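Local coordinates for hypothetical protein (Neisseria meningitidis, PDB 2I45), which is of unknown function but adopts a cupin fold, a small beta barrel, and pairs with a second copy of itself, at residues I6-H11 / F53-D58; E22-H27 / F31-L36; K50-F53 / D58-V61. All coordinates share one frame; numbering follows the deposited sequence.

Contact 1 of 3, residues I6-H11 / F53-D58; sequences INLKQH and FAVEGD
Leu8 meets Phe53 and Val55 through apolar groups, a compact example of how the start of a short helix can meet strand 53-56 by packing alone. One methyl, Leu8 CD2, approaches the rim of the Phe53 ring close to its plane, 4.1 Å from Phe53 CE2. The branch point behind it, Leu8 CG, rests 4.2 Å from Val55 CG2. The contact is small, burying 159 Å² over both segments. The ring is brought to this side by a first torsion of 165°, which sets Phe53 CG opposite its own backbone nitrogen.

The strand is irregular where it receives the helix. Val55 and Glu56 together lie across from Ser94, a classic beta bulge of the cupin sheet, and Ala54 just before it is the centre of an inverse gamma turn.

Polar interactions serve the helix start. Asn7 is the N-cap: its OD1 accepts from Gln10 N at 3.0 Å, a nearly straight bond (168°) whose donor is tilted out of the carbonyl plane. Lys9 NZ and Glu56 OE1, 6.3 Å apart, are too far for a bond, though a weak attraction is possible.

Across the dimer interface, Leu8 also packs on Phe53 of the second subunit, the two Phe53 rings meet, and Ile6 and Asn7 join an antiparallel ladder with a strand of that subunit.

Contact 2 of 3, residues E22-H27 / F31-L36; sequences EIINRH and FHLVKL
Glu22 and Leu33 face each other as a hydrogen-bonded antiparallel pair and satisfy one another's backbone in both directions. Glu22 N gives to Leu33 O at 2.7 Å, and Leu33 N returns a straighter bond (173°) to Glu22 O. Ile24 and Phe31 repeat the exchange: Phe31 O receives Ile24 N at 2.6 Å, and Ile24 O receives Phe31 N, each donor in the carbonyl plane. Between them, Ile23 and His32 form a non-hydrogen-bonded pair, and the His32 backbone is bonded instead to Leu97 of the next strand. Phe31 O also takes a CA-H...O contact from Ile23 CA at 3.0 Å.

Some side chains also find polar partners. His32 NE2 is hydrogen-bonded to Gln30 OE1, while Ile23 CG1 sits over one face of the imidazole, 3.8 Å from its centroid, as a CH-pi contact. Glu22, extended beyond CG, runs beside Leu33, and its OE1 has a weak bond to His11 ND1. Arg26 bends back on its own strand: NE gives to Asn25 O at 3.0 Å, the acceptor in the guanidinium plane but the donor 41° above the carbonyl plane, off the lone pairs. Arg26 CB stays 4.1 Å from Phe31 CE2, at the ring edge. Ile24 CD1 and Leu33 CD1 touch at 4.0 Å. The ladder is that of a beta hairpin, with strand 22-26 outermost in the larger cupin sheet within the chain.

Contact 3 of 3, residues K50-F53 / D58-V61; sequences KVLF and DMAV
Leu52 and Met59 reach toward each other from strands of different sheets, illustrating how the two sheets of a cupin barrel meet through interior side chains. The apolar contacts converge on one methyl. Leu52 CD1 lies 4.0 Å from CE, the terminal methyl of Met59 (present as selenomethionine), and the two side chains cross at about a right angle. Leu52 CD1 also comes within 4.5 Å of Val61 CG2, a looser approach. The CB of Leu52 points toward strand 59-61, and CG, anti to the carbonyl carbon (chi1 -58°), carries the methyl on to its two partners. Met59 reaches across with a bent tail: CG lies between the backbone N and the carbonyl carbon (chi1 58°), and the last torsion, -63°, turns CE aside from the line of the chain. All three residues are buried, though the area shared by the two segments is only 84 Å².

This is the interior of the cupin fold, where strand 50-56 of the larger sheet faces strand 59-63 of the smaller one. Side chains alternate along strand 50-56, with Leu52 turned inward and Val51 reaching Phe29 of the second subunit.

Backbone hydrogen bonds run within each sheet: Leu52 pairs with Ala77, and Met59 with Ile71. Further packing surrounds the methyls, as Leu52 also touches Leu95 and Leu97, Met59 touches Cys93, and Val61 touches His85.

Overall arrangement
The three contacts step across one small cupin domain. Contacts 1 and 2 have centres about 10 Å apart and touch directly: His11 of the helix packs against the hairpin, its CB 3.3 Å from Leu33 CD1. Contact 2 is nested within the chain loop that contact 1 closes. Contacts 1 and 3, with centres about 12 Å apart, have segments that overlap at Phe53 and Asp58; Phe53 and Val55 serve contact 1, Leu52 serves contact 3. Contacts 2 and 3 are the farthest apart, about 14 Å between centres, yet Leu36 CD2 lies 3.9 Å from Met59 SE. All three reach the second subunit; with the function unknown, none can be assigned to an active site.

Contact 1 of 3, residues I6-H11 / F53-D58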
ATOM      1  N   ILE B   6      -8.545   7.208  -0.089  1.00 52.69           N
ATOM      2  CA  ILE B   6      -7.450   8.102   0.114  1.00 51.10           C
ATOM      3  C   ILE B   6      -6.814   8.345  -1.253  1.00 51.24           C
ATOM      4  O   ILE B   6      -6.187   7.442  -1.810  1.00 50.05           O
ATOM      5  CB  ILE B   6      -6.382   7.416   0.954  1.00 50.71           C
ATOM      6  CG1 ILE B   6      -6.976   6.685   2.149  1.00 51.47           C
ATOM      7  CG2 ILE B   6      -5.340   8.395   1.395  1.00 50.18           C
ATOM      8  CD1 ILE B   6      -7.375   7.564   3.264  1.00 52.01           C
ATOM      9  N   ASN B   7      -6.965   9.541  -1.805  1.00 50.75           N
ATOM     10  CA  ASN B   7      -6.152   9.855  -2.954  1.00 51.17           C
ATOM     11  C   ASN B   7      -4.758  10.342  -2.554  1.00 51.62           C
ATOM     12  O   ASN B   7      -4.491  11.544  -2.318  1.00 51.18           O
ATOM     13  CB  ASN B   7      -6.804  10.799  -3.928  1.00 50.26           C
ATOM     14  CG  ASN B   7      -6.045  10.862  -5.205  1.00 51.40           C
ATOM     15  OD1 ASN B   7      -4.866  11.252  -5.255  1.00 53.93           O
ATOM     16  ND2 ASN B   7      -6.679  10.436  -6.253  1.00 52.10           N
ATOM     17  N   LEU B   8      -3.885   9.354  -2.471  1.00 52.07           N
ATOM     18  CA  LEU B   8      -2.469   9.537  -2.298  1.00 51.50           C
ATOM     19  C   LEU B   8      -1.990  10.831  -2.910  1.00 51.88           C
ATOM     20  O   LEU B   8      -1.606  11.719  -2.143  1.00 52.45           O
ATOM     21  CB  LEU B   8      -1.705   8.317  -2.835  1.00 51.03           C
ATOM     22  CG  LEU B   8      -1.327   7.154  -1.896  1.00 51.62           C
ATOM     23  CD1 LEU B   8      -2.145   7.044  -0.528  1.00 45.12           C
ATOM     24  CD2 LEU B   8      -1.243   5.821  -2.636  1.00 50.85           C
ATOM     25  N   LYS B   9      -2.031  10.976  -4.243  1.00 52.05           N
ATOM     26  CA  LYS B   9      -1.478  12.187  -4.881  1.00 52.72           C
ATOM     27  C   LYS B   9      -1.995  13.488  -4.242  1.00 52.36           C
ATOM     28  O   LYS B   9      -1.230  14.324  -3.744  1.00 52.13           O
ATOM     29  CB  LYS B   9      -1.729  12.235  -6.397  1.00 53.75           C
ATOM     30  CG  LYS B   9      -1.081  11.098  -7.222  1.00 57.65           C
ATOM     31  CD  LYS B   9       0.457  11.135  -7.247  1.00 59.07           C
ATOM     32  CE  LYS B   9       1.010  10.887  -8.668  1.00 63.46           C
ATOM     33  NZ  LYS B   9       0.370  11.730  -9.815  1.00 63.71           N
ATOM     34  N   GLN B  10      -3.297  13.656  -4.234  1.00 52.53           N
ATOM     35  CA  GLN B  10      -3.817  14.853  -3.668  1.00 53.54           C
ATOM     36  C   GLN B  10      -3.450  15.029  -2.154  1.00 53.78           C
ATOM     37  O   GLN B  10      -3.113  16.153  -1.762  1.00 54.07           O
ATOM     38  CB  GLN B  10      -5.301  15.046  -4.017  1.00 53.70           C
ATOM     39  CG  GLN B  10      -6.248  14.691  -2.898  1.00 57.93           C
ATOM     40  CD  GLN B  10      -7.690  14.544  -3.363  1.00 61.53           C
ATOM     41  OE1 GLN B  10      -8.586  14.363  -2.519  1.00 62.94           O
ATOM     42  NE2 GLN B  10      -7.926  14.602  -4.697  1.00 58.50           N
ATOM     43  N   HIS B  11      -3.463  13.971  -1.329  1.00 52.69           N
ATOM     44  CA  HIS B  11      -2.990  14.138   0.071  1.00 52.57           C
ATOM     45  C   HIS B  11      -1.514  14.600   0.163  1.00 52.92           C
ATOM     46  O   HIS B  11      -1.116  15.445   1.001  1.00 53.62           O
ATOM     47  CB  HIS B  11      -3.176  12.860   0.890  1.00 51.77           C
ATOM     48  CG  HIS B  11      -4.534  12.724   1.483  1.00 51.24           C
ATOM     49  ND1 HIS B  11      -4.773  12.855   2.823  1.00 55.16           N
ATOM     50  CD2 HIS B  11      -5.737  12.475   0.918  1.00 54.14           C
ATOM     51  CE1 HIS B  11      -6.064  12.695   3.067  1.00 53.92           C
ATOM     52  NE2 HIS B  11      -6.675  12.468   1.926  1.00 52.03           N
ATOM     53  N   PHE B  53       5.689   2.512   0.864  1.00 46.74           N
ATOM     54  CA  PHE B  53       5.421   2.469  -0.524  1.00 46.75           C
ATOM     55  C   PHE B  53       5.908   3.776  -1.147  1.00 47.79           C
ATOM     56  O   PHE B  53       5.565   4.860  -0.693  1.00 48.88           O
ATOM     57  CB  PHE B  53       3.952   2.084  -0.783  1.00 45.87           C
ATOM     58  CG  PHE B  53       3.480   2.371  -2.199  1.00 44.87           C
ATOM     59  CD1 PHE B  53       4.145   1.844  -3.291  1.00 45.10           C
ATOM     60  CD2 PHE B  53       2.352   3.155  -2.421  1.00 44.10           C
ATOM     61  CE1 PHE B  53       3.727   2.092  -4.630  1.00 42.61           C
ATOM     62  CE2 PHE B  53       1.924   3.431  -3.712  1.00 45.58           C
ATOM     63  CZ  PHE B  53       2.632   2.896  -4.852  1.00 41.62           C
ATOM     64  N   ALA B  54       6.745   3.666  -2.170  1.00 47.71           N
ATOM     65  CA  ALA B  54       7.415   4.842  -2.658  1.00 46.68           C
ATOM     66  C   ALA B  54       6.532   5.336  -3.696  1.00 46.16           C
ATOM     67  O   ALA B  54       6.655   4.926  -4.915  1.00 47.27           O
ATOM     68  CB  ALA B  54       8.731   4.512  -3.244  1.00 47.67           C
ATOM     69  N   VAL B  55       5.630   6.199  -3.231  1.00 44.49           N
ATOM     70  CA  VAL B  55       4.618   6.792  -4.121  1.00 44.53           C
ATOM     71  C   VAL B  55       5.279   7.584  -5.221  1.00 44.65           C
ATOM     72  O   VAL B  55       5.007   7.348  -6.366  1.00 43.37           O
ATOM     73  CB  VAL B  55       3.566   7.686  -3.437  1.00 43.67           C
ATOM     74  CG1 VAL B  55       2.586   8.150  -4.454  1.00 40.84           C
ATOM     75  CG2 VAL B  55       2.837   6.929  -2.294  1.00 45.93           C
ATOM     76  N   GLU B  56       6.162   8.518  -4.874  1.00 46.22           N
ATOM     77  CA  GLU B  56       6.837   9.302  -5.967  1.00 48.23           C
ATOM     78  C   GLU B  56       8.278   9.537  -5.549  1.00 46.45           C
ATOM     79  O   GLU B  56       8.514   9.749  -4.333  1.00 45.68           O
ATOM     80  CB  GLU B  56       6.136  10.620  -6.213  1.00 48.05           C
ATOM     81  CG  GLU B  56       6.842  11.435  -7.205  1.00 55.12           C
ATOM     82  CD  GLU B  56       6.280  12.848  -7.326  1.00 63.45           C
ATOM     83  OE1 GLU B  56       5.437  13.217  -6.449  1.00 66.96           O
ATOM     84  OE2 GLU B  56       6.696  13.575  -8.287  1.00 63.64           O
ATOM     85  N   GLY B  57       9.213   9.409  -6.501  1.00 44.06           N
ATOM     86  CA  GLY B  57      10.653   9.453  -6.207  1.00 43.69           C
ATOM     87  C   GLY B  57      11.276   8.203  -5.609  1.00 44.53           C
ATOM     88  O   GLY B  57      10.573   7.298  -5.186  1.00 44.77           O
ATOM     89  N   ASP B  58      12.605   8.142  -5.522  1.00 45.35           N
ATOM     90  CA  ASP B  58      13.251   6.945  -4.909  1.00 46.21           C
ATOM     91  C   ASP B  58      13.787   7.166  -3.501  1.00 45.41           C
ATOM     92  O   ASP B  58      14.004   8.262  -3.095  1.00 45.56           O
ATOM     93  CB  ASP B  58      14.338   6.372  -5.822  1.00 46.61           C
ATOM     94  CG  ASP B  58      13.928   6.411  -7.285  1.00 50.80           C
ATOM     95  OD1 ASP B  58      12.705   6.496  -7.535  1.00 54.67           O
ATOM     96  OD2 ASP B  58      14.806   6.393  -8.188  1.00 55.06           O
TER

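Contact 2 of 3, residues E22-H27 / F31-L36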
ATOM      1  N   GLU B  22       1.790  13.422   7.659  1.00 56.12           N
ATOM      2  CA  GLU B  22       0.374  13.488   7.923  1.00 57.23           C
ATOM      3  C   GLU B  22      -0.048  12.036   8.186  1.00 57.31           C
ATOM      4  O   GLU B  22       0.448  11.113   7.536  1.00 58.82           O
ATOM      5  CB  GLU B  22      -0.374  14.072   6.724  1.00 57.22           C
ATOM      6  CG  GLU B  22      -1.895  14.277   6.953  1.00 59.51           C
ATOM      7  CD  GLU B  22      -2.733  14.736   5.723  1.00 59.62           C
ATOM      8  OE1 GLU B  22      -2.388  14.505   4.501  1.00 60.24           O
ATOM      9  OE2 GLU B  22      -3.786  15.344   6.040  1.00 63.70           O
ATOM     10  N   ILE B  23      -0.932  11.832   9.146  1.00 56.85           N
ATOM     11  CA  ILE B  23      -1.390  10.503   9.537  1.00 56.81           C
ATOM     12  C   ILE B  23      -2.892  10.351   9.334  1.00 56.61           C
ATOM     13  O   ILE B  23      -3.649  11.156   9.878  1.00 56.90           O
ATOM     14  CB  ILE B  23      -1.217  10.309  11.046  1.00 56.68           C
ATOM     15  CG1 ILE B  23       0.269  10.224  11.401  1.00 56.88           C
ATOM     16  CG2 ILE B  23      -2.021   9.119  11.519  1.00 55.63           C
ATOM     17  CD1 ILE B  23       0.599  10.687  12.875  1.00 52.32           C
ATOM     18  N   ILE B  24      -3.319   9.306   8.608  1.00 55.37           N
ATOM     19  CA  ILE B  24      -4.750   9.004   8.425  1.00 54.12           C
ATOM     20  C   ILE B  24      -5.149   7.642   9.054  1.00 54.25           C
ATOM     21  O   ILE B  24      -4.390   6.641   8.924  1.00 54.57           O
ATOM     22  CB  ILE B  24      -5.108   9.023   6.923  1.00 54.04           C
ATOM     23  CG1 ILE B  24      -4.477  10.247   6.227  1.00 53.86           C
ATOM     24  CG2 ILE B  24      -6.590   9.021   6.708  1.00 54.51           C
ATOM     25  CD1 ILE B  24      -4.653  10.244   4.769  1.00 51.95           C
ATOM     26  N   ASN B  25      -6.316   7.602   9.720  1.00 52.63           N
ATOM     27  CA  ASN B  25      -6.929   6.343  10.160  1.00 52.92           C
ATOM     28  C   ASN B  25      -8.106   5.761   9.331  1.00 52.86           C
ATOM     29  O   ASN B  25      -9.016   6.476   8.925  1.00 53.14           O
ATOM     30  CB  ASN B  25      -7.407   6.488  11.606  1.00 53.48           C
ATOM     31  CG  ASN B  25      -6.275   6.698  12.570  1.00 54.15           C
ATOM     32  OD1 ASN B  25      -6.280   7.664  13.364  1.00 52.71           O
ATOM     33  ND2 ASN B  25      -5.271   5.796  12.512  1.00 56.15           N
ATOM     34  N   ARG B  26      -8.129   4.446   9.141  1.00 52.57           N
ATOM     35  CA  ARG B  26      -9.218   3.798   8.403  1.00 52.69           C
ATOM     36  C   ARG B  26      -9.347   2.431   9.004  1.00 52.25           C
ATOM     37  O   ARG B  26      -8.523   1.574   8.690  1.00 52.26           O
ATOM     38  CB  ARG B  26      -8.917   3.601   6.888  1.00 52.34           C
ATOM     39  CG  ARG B  26      -8.785   4.844   5.994  1.00 54.69           C
ATOM     40  CD  ARG B  26     -10.125   5.581   5.814  1.00 59.52           C
ATOM     41  NE  ARG B  26      -9.936   6.990   6.163  1.00 63.73           N
ATOM     42  CZ  ARG B  26     -10.101   8.038   5.360  1.00 66.53           C
ATOM     43  NH1 ARG B  26     -10.519   7.915   4.093  1.00 67.53           N
ATOM     44  NH2 ARG B  26      -9.843   9.245   5.846  1.00 68.51           N
ATOM     45  N   HIS B  27     -10.357   2.198   9.847  1.00 51.79           N
ATOM     46  CA  HIS B  27     -10.479   0.893  10.510  1.00 51.79           C
ATOM     47  C   HIS B  27      -9.158   0.504  11.214  1.00 51.91           C
ATOM     48  O   HIS B  27      -8.509   1.377  11.781  1.00 52.32           O
ATOM     49  CB  HIS B  27     -10.935  -0.173   9.500  1.00 51.52           C
ATOM     50  CG  HIS B  27     -12.290   0.106   8.914  1.00 53.23           C
ATOM     51  ND1 HIS B  27     -12.465   0.674   7.657  1.00 53.35           N
ATOM     52  CD2 HIS B  27     -13.540  -0.089   9.423  1.00 52.38           C
ATOM     53  CE1 HIS B  27     -13.763   0.798   7.413  1.00 53.47           C
ATOM     54  NE2 HIS B  27     -14.435   0.349   8.469  1.00 53.46           N
ATOM     55  N   PHE B  31      -2.197   5.278   8.349  1.00 47.20           N
ATOM     56  CA  PHE B  31      -1.334   5.646   7.183  1.00 47.05           C
ATOM     57  C   PHE B  31      -0.587   6.896   7.532  1.00 46.78           C
ATOM     58  O   PHE B  31      -1.184   7.863   8.039  1.00 45.48           O
ATOM     59  CB  PHE B  31      -2.104   5.794   5.870  1.00 46.18           C
ATOM     60  CG  PHE B  31      -2.986   4.596   5.527  1.00 48.36           C
ATOM     61  CD1 PHE B  31      -2.608   3.674   4.554  1.00 52.65           C
ATOM     62  CD2 PHE B  31      -4.183   4.379   6.163  1.00 50.25           C
ATOM     63  CE1 PHE B  31      -3.410   2.562   4.221  1.00 49.32           C
ATOM     64  CE2 PHE B  31      -4.965   3.251   5.849  1.00 51.59           C
ATOM     65  CZ  PHE B  31      -4.579   2.364   4.870  1.00 50.37           C
ATOM     66  N   HIS B  32       0.727   6.836   7.314  1.00 47.51           N
ATOM     67  CA  HIS B  32       1.586   7.981   7.435  1.00 49.15           C
ATOM     68  C   HIS B  32       1.983   8.435   6.006  1.00 49.70           C
ATOM     69  O   HIS B  32       2.431   7.617   5.170  1.00 49.28           O
ATOM     70  CB  HIS B  32       2.802   7.590   8.248  1.00 49.98           C
ATOM     71  CG  HIS B  32       2.515   7.298   9.693  1.00 53.81           C
ATOM     72  ND1 HIS B  32       3.117   7.990  10.724  1.00 57.77           N
ATOM     73  CD2 HIS B  32       1.690   6.396  10.280  1.00 57.96           C
ATOM     74  CE1 HIS B  32       2.677   7.522  11.885  1.00 58.86           C
ATOM     75  NE2 HIS B  32       1.809   6.551  11.643  1.00 58.37           N
ATOM     76  N   LEU B  33       1.769   9.711   5.703  1.00 50.61           N
ATOM     77  CA  LEU B  33       2.247  10.276   4.415  1.00 51.92           C
ATOM     78  C   LEU B  33       3.257  11.335   4.802  1.00 52.60           C
ATOM     79  O   LEU B  33       2.951  12.206   5.605  1.00 52.74           O
ATOM     80  CB  LEU B  33       1.141  10.896   3.548  1.00 51.56           C
ATOM     81  CG  LEU B  33      -0.177  10.132   3.342  1.00 50.90           C
ATOM     82  CD1 LEU B  33      -1.305  10.949   2.784  1.00 50.46           C
ATOM     83  CD2 LEU B  33       0.036   8.963   2.520  1.00 53.31           C
ATOM     84  N   VAL B  34       4.466  11.224   4.249  1.00 52.93           N
ATOM     85  CA  VAL B  34       5.584  12.059   4.658  1.00 52.72           C
ATOM     86  C   VAL B  34       6.450  12.201   3.476  1.00 52.52           C
ATOM     87  O   VAL B  34       6.462  11.324   2.628  1.00 53.90           O
ATOM     88  CB  VAL B  34       6.526  11.341   5.575  1.00 53.07           C
ATOM     89  CG1 VAL B  34       7.129  12.326   6.562  1.00 50.64           C
ATOM     90  CG2 VAL B  34       5.855  10.190   6.201  1.00 52.76           C
ATOM     91  N   LYS B  35       7.239  13.263   3.433  1.00 51.92           N
ATOM     92  CA  LYS B  35       8.156  13.395   2.340  1.00 50.93           C
ATOM     93  C   LYS B  35       9.522  13.368   2.943  1.00 50.46           C
ATOM     94  O   LYS B  35       9.689  13.900   3.974  1.00 50.19           O
ATOM     95  CB  LYS B  35       7.867  14.669   1.586  1.00 50.41           C
ATOM     96  CG  LYS B  35       6.519  14.613   0.856  1.00 52.50           C
ATOM     97  CD  LYS B  35       6.329  15.792  -0.175  1.00 51.22           C
ATOM     98  CE  LYS B  35       4.948  15.750  -0.796  1.00 50.07           C
ATOM     99  NZ  LYS B  35       4.682  16.824  -1.837  1.00 53.44           N
ATOM    100  N   LEU B  36      10.481  12.719   2.271  1.00 51.50           N
ATOM    101  CA  LEU B  36      11.865  12.469   2.698  1.00 50.92           C
ATOM    102  C   LEU B  36      12.913  13.082   1.770  1.00 50.42           C
ATOM    103  O   LEU B  36      12.787  12.988   0.522  1.00 50.92           O
ATOM    104  CB  LEU B  36      12.101  10.974   2.640  1.00 51.53           C
ATOM    105  CG  LEU B  36      11.933  10.237   3.951  1.00 54.79           C
ATOM    106  CD1 LEU B  36      10.845  10.793   4.930  1.00 55.34           C
ATOM    107  CD2 LEU B  36      11.716   8.793   3.660  1.00 54.56           C
TER

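Contact 3 of 3, residues K50-F53 / D58-V61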
ATOM      1  N   LYS B  50       5.858  -2.118   9.416  1.00 49.58           N
ATOM      2  CA  LYS B  50       5.413  -1.016   8.551  1.00 50.25           C
ATOM      3  C   LYS B  50       5.643  -1.383   7.096  1.00 48.50           C
ATOM      4  O   LYS B  50       6.671  -1.986   6.749  1.00 47.87           O
ATOM      5  CB  LYS B  50       6.143   0.300   8.904  1.00 49.67           C
ATOM      6  CG  LYS B  50       5.907   0.835  10.382  1.00 53.61           C
ATOM      7  CD  LYS B  50       7.241   1.488  11.049  1.00 55.02           C
ATOM      8  CE  LYS B  50       7.998   0.475  12.095  1.00 59.45           C
ATOM      9  NZ  LYS B  50       8.999   1.094  13.034  1.00 53.73           N
ATOM     10  N   VAL B  51       4.689  -1.052   6.227  1.00 47.38           N
ATOM     11  CA  VAL B  51       4.868  -1.338   4.833  1.00 45.37           C
ATOM     12  C   VAL B  51       5.216   0.026   4.347  1.00 46.13           C
ATOM     13  O   VAL B  51       4.733   0.962   4.934  1.00 46.84           O
ATOM     14  CB  VAL B  51       3.594  -1.808   4.184  1.00 46.25           C
ATOM     15  CG1 VAL B  51       3.802  -1.890   2.664  1.00 44.35           C
ATOM     16  CG2 VAL B  51       3.107  -3.194   4.810  1.00 43.82           C
ATOM     17  N   LEU B  52       6.069   0.148   3.317  1.00 45.64           N
ATOM     18  CA  LEU B  52       6.532   1.427   2.832  1.00 45.08           C
ATOM     19  C   LEU B  52       6.282   1.442   1.373  1.00 46.46           C
ATOM     20  O   LEU B  52       6.629   0.495   0.664  1.00 46.10           O
ATOM     21  CB  LEU B  52       8.050   1.611   3.009  1.00 45.98           C
ATOM     22  CG  LEU B  52       8.964   1.573   4.276  1.00 44.87           C
ATOM     23  CD1 LEU B  52       9.919   2.816   4.351  1.00 37.65           C
ATOM     24  CD2 LEU B  52       8.199   1.415   5.542  1.00 40.51           C
ATOM     25  N   PHE B  53       5.689   2.512   0.864  1.00 46.74           N
ATOM     26  CA  PHE B  53       5.421   2.469  -0.524  1.00 46.75           C
ATOM     27  C   PHE B  53       5.908   3.776  -1.147  1.00 47.79           C
ATOM     28  O   PHE B  53       5.565   4.860  -0.693  1.00 48.88           O
ATOM     29  CB  PHE B  53       3.952   2.084  -0.783  1.00 45.87           C
ATOM     30  CG  PHE B  53       3.480   2.371  -2.199  1.00 44.87           C
ATOM     31  CD1 PHE B  53       4.145   1.844  -3.291  1.00 45.10           C
ATOM     32  CD2 PHE B  53       2.352   3.155  -2.421  1.00 44.10           C
ATOM     33  CE1 PHE B  53       3.727   2.092  -4.630  1.00 42.61           C
ATOM     34  CE2 PHE B  53       1.924   3.431  -3.712  1.00 45.58           C
ATOM     35  CZ  PHE B  53       2.632   2.896  -4.852  1.00 41.62           C
ATOM     36  N   ASP B  58      12.605   8.142  -5.522  1.00 45.35           N
ATOM     37  CA  ASP B  58      13.251   6.945  -4.909  1.00 46.21           C
ATOM     38  C   ASP B  58      13.787   7.166  -3.501  1.00 45.41           C
ATOM     39  O   ASP B  58      14.004   8.262  -3.095  1.00 45.56           O
ATOM     40  CB  ASP B  58      14.338   6.372  -5.822  1.00 46.61           C
ATOM     41  CG  ASP B  58      13.928   6.411  -7.285  1.00 50.80           C
ATOM     42  OD1 ASP B  58      12.705   6.496  -7.535  1.00 54.67           O
ATOM     43  OD2 ASP B  58      14.806   6.393  -8.188  1.00 55.06           O
HETATM   44  N   MSE B  59      13.965   6.112  -2.742  1.00 45.43           N
HETATM   45  CA  MSE B  59      14.519   6.226  -1.423  1.00 47.02           C
HETATM   46  C   MSE B  59      15.331   4.947  -1.126  1.00 44.61           C
HETATM   47  O   MSE B  59      15.368   4.009  -1.929  1.00 43.82           O
HETATM   48  CB  MSE B  59      13.429   6.561  -0.382  1.00 44.64           C
HETATM   49  CG  MSE B  59      12.339   5.592  -0.304  1.00 48.22           C
HETATM   50 SE   MSE B  59      11.269   5.601   1.389  1.00 60.50          SE
HETATM   51  CE  MSE B  59      12.679   5.103   2.595  1.00 55.41           C
ATOM     52  N   ALA B  60      16.062   4.939  -0.025  1.00 44.40           N
ATOM     53  CA  ALA B  60      16.694   3.702   0.476  1.00 43.85           C
ATOM     54  C   ALA B  60      16.485   3.526   1.978  1.00 43.39           C
ATOM     55  O   ALA B  60      16.067   4.460   2.663  1.00 42.95           O
ATOM     56  CB  ALA B  60      18.187   3.663   0.161  1.00 41.82           C
ATOM     57  N   VAL B  61      16.807   2.344   2.483  1.00 43.30           N
ATOM     58  CA  VAL B  61      16.785   2.131   3.910  1.00 43.51           C
ATOM     59  C   VAL B  61      18.001   1.317   4.241  1.00 44.27           C
ATOM     60  O   VAL B  61      18.162   0.204   3.722  1.00 45.44           O
ATOM     61  CB  VAL B  61      15.544   1.379   4.371  1.00 43.53           C
ATOM     62  CG1 VAL B  61      15.574   1.241   5.929  1.00 45.55           C
ATOM     63  CG2 VAL B  61      14.299   2.096   3.938  1.00 39.13           C
TER